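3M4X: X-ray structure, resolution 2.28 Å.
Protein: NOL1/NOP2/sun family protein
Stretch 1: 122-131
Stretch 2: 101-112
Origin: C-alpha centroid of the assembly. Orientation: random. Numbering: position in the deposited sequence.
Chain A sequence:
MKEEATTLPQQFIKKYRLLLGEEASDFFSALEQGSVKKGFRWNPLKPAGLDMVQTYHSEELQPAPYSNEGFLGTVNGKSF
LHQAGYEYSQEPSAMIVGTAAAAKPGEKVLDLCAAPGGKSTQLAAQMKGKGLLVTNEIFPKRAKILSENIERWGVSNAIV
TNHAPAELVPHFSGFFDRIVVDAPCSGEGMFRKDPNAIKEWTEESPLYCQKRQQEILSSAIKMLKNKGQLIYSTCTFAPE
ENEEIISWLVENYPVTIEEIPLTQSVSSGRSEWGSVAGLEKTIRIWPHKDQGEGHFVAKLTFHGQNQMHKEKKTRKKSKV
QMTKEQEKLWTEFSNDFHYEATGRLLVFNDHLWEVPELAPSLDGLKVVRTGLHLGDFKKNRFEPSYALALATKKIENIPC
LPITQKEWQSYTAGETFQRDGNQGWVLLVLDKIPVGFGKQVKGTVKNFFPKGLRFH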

# COMPACT_ATOMS: atom_id res chain seq x y z
N GLN A 122 -0.64 3.84 1.92
CA GLN A 122 -1.25 4.93 2.68
C GLN A 122 -1.83 4.48 4.04
O GLN A 122 -1.83 5.24 5.01
CB GLN A 122 -2.23 5.82 1.86
CG GLN A 122 -3.28 5.12 1.06
CD GLN A 122 -3.87 5.97 -0.09
OE1 GLN A 122 -4.27 5.42 -1.12
NE2 GLN A 122 -3.96 7.31 0.11
N LEU A 123 -2.26 3.23 4.12
CA LEU A 123 -2.76 2.69 5.39
C LEU A 123 -1.63 2.63 6.41
O LEU A 123 -1.77 3.01 7.57
CB LEU A 123 -3.33 1.29 5.19
CG LEU A 123 -4.58 1.16 4.31
CD1 LEU A 123 -4.89 -0.32 4.04
CD2 LEU A 123 -5.77 1.84 4.97
N ALA A 124 -0.50 2.10 5.96
CA ALA A 124 0.66 1.97 6.82
C ALA A 124 1.12 3.34 7.31
O ALA A 124 1.54 3.48 8.46
CB ALA A 124 1.75 1.27 6.08
N ALA A 125 1.06 4.36 6.45
CA ALA A 125 1.45 5.71 6.86
C ALA A 125 0.52 6.16 7.96
O ALA A 125 0.94 6.82 8.90
CB ALA A 125 1.40 6.70 5.66
N GLN A 126 -0.75 5.78 7.84
CA GLN A 126 -1.77 6.16 8.81
C GLN A 126 -1.54 5.46 10.16
O GLN A 126 -1.81 6.03 11.23
CB GLN A 126 -3.16 5.83 8.28
CG GLN A 126 -3.73 6.82 7.25
CD GLN A 126 -4.90 6.21 6.45
OE1 GLN A 126 -5.18 5.02 6.55
NE2 GLN A 126 -5.58 7.04 5.68
N MSE A 127 -1.04 4.23 10.11
CA MSE A 127 -0.93 3.40 11.30
C MSE A 127 0.33 3.63 12.11
O MSE A 127 0.42 3.18 13.25
CB MSE A 127 -1.04 1.93 10.90
CG MSE A 127 -2.33 1.65 10.16
SE MSE A 127 -2.34 -0.13 9.41
CE MSE A 127 -2.22 -1.09 11.10
N LYS A 128 1.29 4.34 11.53
CA LYS A 128 2.49 4.79 12.22
C LYS A 128 3.23 3.63 12.90
O LYS A 128 3.76 3.77 13.99
CB LYS A 128 2.14 5.88 13.23
CG LYS A 128 1.58 7.12 12.58
CD LYS A 128 0.72 7.93 13.53
CE LYS A 128 1.43 9.17 14.03
NZ LYS A 128 0.49 10.08 14.74
N GLY A 129 3.25 2.48 12.22
CA GLY A 129 3.95 1.31 12.71
C GLY A 129 3.26 0.57 13.84
O GLY A 129 3.80 -0.40 14.37
N LYS A 130 2.09 1.04 14.25
CA LYS A 130 1.30 0.35 15.28
C LYS A 130 0.16 -0.49 14.71
O LYS A 130 -0.46 -0.13 13.68
CB LYS A 130 0.74 1.37 16.28
CG LYS A 130 1.84 2.22 16.93
CD LYS A 130 1.41 2.78 18.27
CE LYS A 130 2.53 3.61 18.91
NZ LYS A 130 2.10 4.30 20.16
N GLY A 131 -0.13 -1.60 15.38
CA GLY A 131 -1.15 -2.51 14.94
C GLY A 131 -0.61 -3.50 13.94
O GLY A 131 0.59 -3.76 13.90
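Stretch 2 101-112: AAAKPGEKVLDL

The centre of the contact is apolar and is built on two side chains of the helix 122-127, Leu123 and Met127. Leu123 is in the mt rotamer. Its CA-to-CB bond points sideways, but the end of the side chain comes nearer to stretch 2. Leu123 CD2 lies 3.7 Å from Ala101 CB and 3.8 Å from Ala103 CB. Leu123 CD1 is 3.9 Å from Val109 CG1 and 4.3 Å from Asp111 CB. One leucine therefore touches both the start of stretch 2 and the strand near its end.

Met127, a selenomethionine, continues this surface one helical turn later. Met127 CG packs 3.8 Å from Ala103 CB, and Met127 SE lies 3.8 Å from Val109 CG2. Its terminal methyl, CE, approaches Glu107 O at 3.4 Å. Ala103 and Val109 both point toward stretch 1, and each touches both of these helix side chains.

Stretch 2 leaves a helix at Ala102, which has positive phi. Ala103 is extended, at -60/150, and the chain then runs to a type II beta turn from Lys104 to Glu107. The strand 108-111 follows. It runs nearly antiparallel to the helix, with 168° between their N-to-C directions. The axes come within 10.4 Å of each other. Side chains alternate along the strand: Val109 and Asp111 point toward stretch 1, Lys108 and Leu110 away.

Before the strand, the two chains advance together. Leu123 CA is 5.8 Å from Ala103 CA, Met127 CA is 3.9 Å from Pro105 CA, and Gly131 CA is 3.5 Å from Gly106 CA. The backbones thus close up toward the end of stretch 1. Here the helix gives way to a type I' turn from Met127 to Lys130. Lys128 and Gly129 have positive phi, and Lys130 N donates to Met127 O at 2.9 Å to close the turn.

Pro105 lies against this turn. Its CA makes a CA-H...O contact with Met127 O at 3.4 Å. Pro105 CD is 3.5 Å from Gln126 O, and Pro105 CG is 3.9 Å from Lys128 CD. Lys130 points toward stretch 2 at its CB, 4.1 Å from Pro105 CB, but the end of its side chain leads away.

Gly131 fits tightly. Its CA makes a second CA-H...O contact, 3.5 Å from Glu107 O. A CB here would point toward stretch 2 and clash with Glu107 O and Gly106 C.

Two hydrogen bonds mark the polar edge. Gly106 N donates to Lys130 O at 3.2 Å and is nearly straight, at 166°. Ala103 N donates to Gln126 OE1 at 2.9 Å, with a more bent angle of 139°. This bond ties the helix side chain to the backbone just after Ala102. Gln126 NE2 lies 3.7 Å from Ala102 CA and is hydrogen-bonded elsewhere in the structure. Within stretch 2, Lys104 N donates to Glu107 OE1 at 2.9 Å, and Glu107 N to Lys104 O at 3.1 Å. Both bonds brace the turn that carries Pro105 and Gly106.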

# COMPACT_ATOMS: atom_id res chain seq x y z
N ALA A 101 -10.43 5.25 4.01
CA ALA A 101 -10.22 4.16 4.94
C ALA A 101 -9.84 4.64 6.33
O ALA A 101 -10.23 4.03 7.32
CB ALA A 101 -9.17 3.18 4.40
N ALA A 102 -9.07 5.73 6.40
CA ALA A 102 -8.60 6.28 7.67
C ALA A 102 -8.30 5.21 8.74
O ALA A 102 -8.92 5.17 9.80
CB ALA A 102 -9.58 7.30 8.21
N ALA A 103 -7.33 4.35 8.43
CA ALA A 103 -6.84 3.38 9.39
C ALA A 103 -6.27 4.11 10.61
O ALA A 103 -5.76 5.22 10.51
CB ALA A 103 -5.77 2.53 8.75
N LYS A 104 -6.36 3.48 11.77
CA LYS A 104 -5.84 4.08 12.99
C LYS A 104 -4.69 3.25 13.54
O LYS A 104 -4.70 2.02 13.43
CB LYS A 104 -6.95 4.19 14.04
CG LYS A 104 -8.12 5.09 13.63
CD LYS A 104 -9.33 4.87 14.54
CE LYS A 104 -8.96 5.01 16.02
NZ LYS A 104 -10.08 4.58 16.94
N PRO A 105 -3.69 3.92 14.13
CA PRO A 105 -2.62 3.23 14.85
C PRO A 105 -3.19 2.17 15.78
O PRO A 105 -4.09 2.49 16.57
CB PRO A 105 -1.99 4.35 15.68
CG PRO A 105 -2.18 5.61 14.79
CD PRO A 105 -3.55 5.39 14.18
N GLY A 106 -2.71 0.94 15.66
CA GLY A 106 -3.13 -0.12 16.57
C GLY A 106 -4.24 -1.02 16.06
O GLY A 106 -4.54 -2.05 16.67
N GLU A 107 -4.86 -0.65 14.94
CA GLU A 107 -5.92 -1.47 14.37
C GLU A 107 -5.36 -2.71 13.70
O GLU A 107 -4.20 -2.74 13.29
CB GLU A 107 -6.74 -0.66 13.35
CG GLU A 107 -7.70 0.34 13.95
CD GLU A 107 -8.63 0.95 12.90
OE1 GLU A 107 -8.17 1.18 11.77
OE2 GLU A 107 -9.81 1.18 13.22
N LYS A 108 -6.19 -3.72 13.57
CA LYS A 108 -5.90 -4.82 12.65
C LYS A 108 -6.57 -4.50 11.31
O LYS A 108 -7.79 -4.34 11.23
CB LYS A 108 -6.35 -6.16 13.23
CG LYS A 108 -5.62 -6.52 14.53
CD LYS A 108 -6.27 -7.71 15.24
CE LYS A 108 -7.56 -7.32 15.94
NZ LYS A 108 -8.28 -8.53 16.46
N VAL A 109 -5.75 -4.39 10.26
CA VAL A 109 -6.23 -3.86 8.99
C VAL A 109 -5.91 -4.81 7.85
O VAL A 109 -4.83 -5.35 7.77
CB VAL A 109 -5.60 -2.45 8.68
CG1 VAL A 109 -6.12 -1.90 7.36
CG2 VAL A 109 -5.87 -1.48 9.82
N LEU A 110 -6.88 -5.02 6.96
CA LEU A 110 -6.66 -5.89 5.81
C LEU A 110 -6.81 -5.10 4.51
O LEU A 110 -7.78 -4.38 4.34
CB LEU A 110 -7.65 -7.07 5.84
CG LEU A 110 -7.64 -8.04 4.64
CD1 LEU A 110 -6.31 -8.78 4.57
CD2 LEU A 110 -8.79 -9.03 4.73
N ASP A 111 -5.82 -5.22 3.64
CA ASP A 111 -5.91 -4.75 2.26
C ASP A 111 -6.04 -6.01 1.40
O ASP A 111 -5.06 -6.71 1.15
CB ASP A 111 -4.64 -3.99 1.87
CG ASP A 111 -4.82 -3.18 0.58
OD1 ASP A 111 -3.89 -2.42 0.21
OD2 ASP A 111 -5.88 -3.30 -0.07
N LEU A 112 -7.26 -6.30 0.97
CA LEU A 112 -7.57 -7.61 0.40
C LEU A 112 -7.09 -7.82 -1.05
O LEU A 112 -6.63 -8.90 -1.40
CB LEU A 112 -9.06 -7.90 0.54
CG LEU A 112 -9.59 -9.29 0.18
CD1 LEU A 112 -8.93 -10.38 1.02
CD2 LEU A 112 -11.08 -9.31 0.37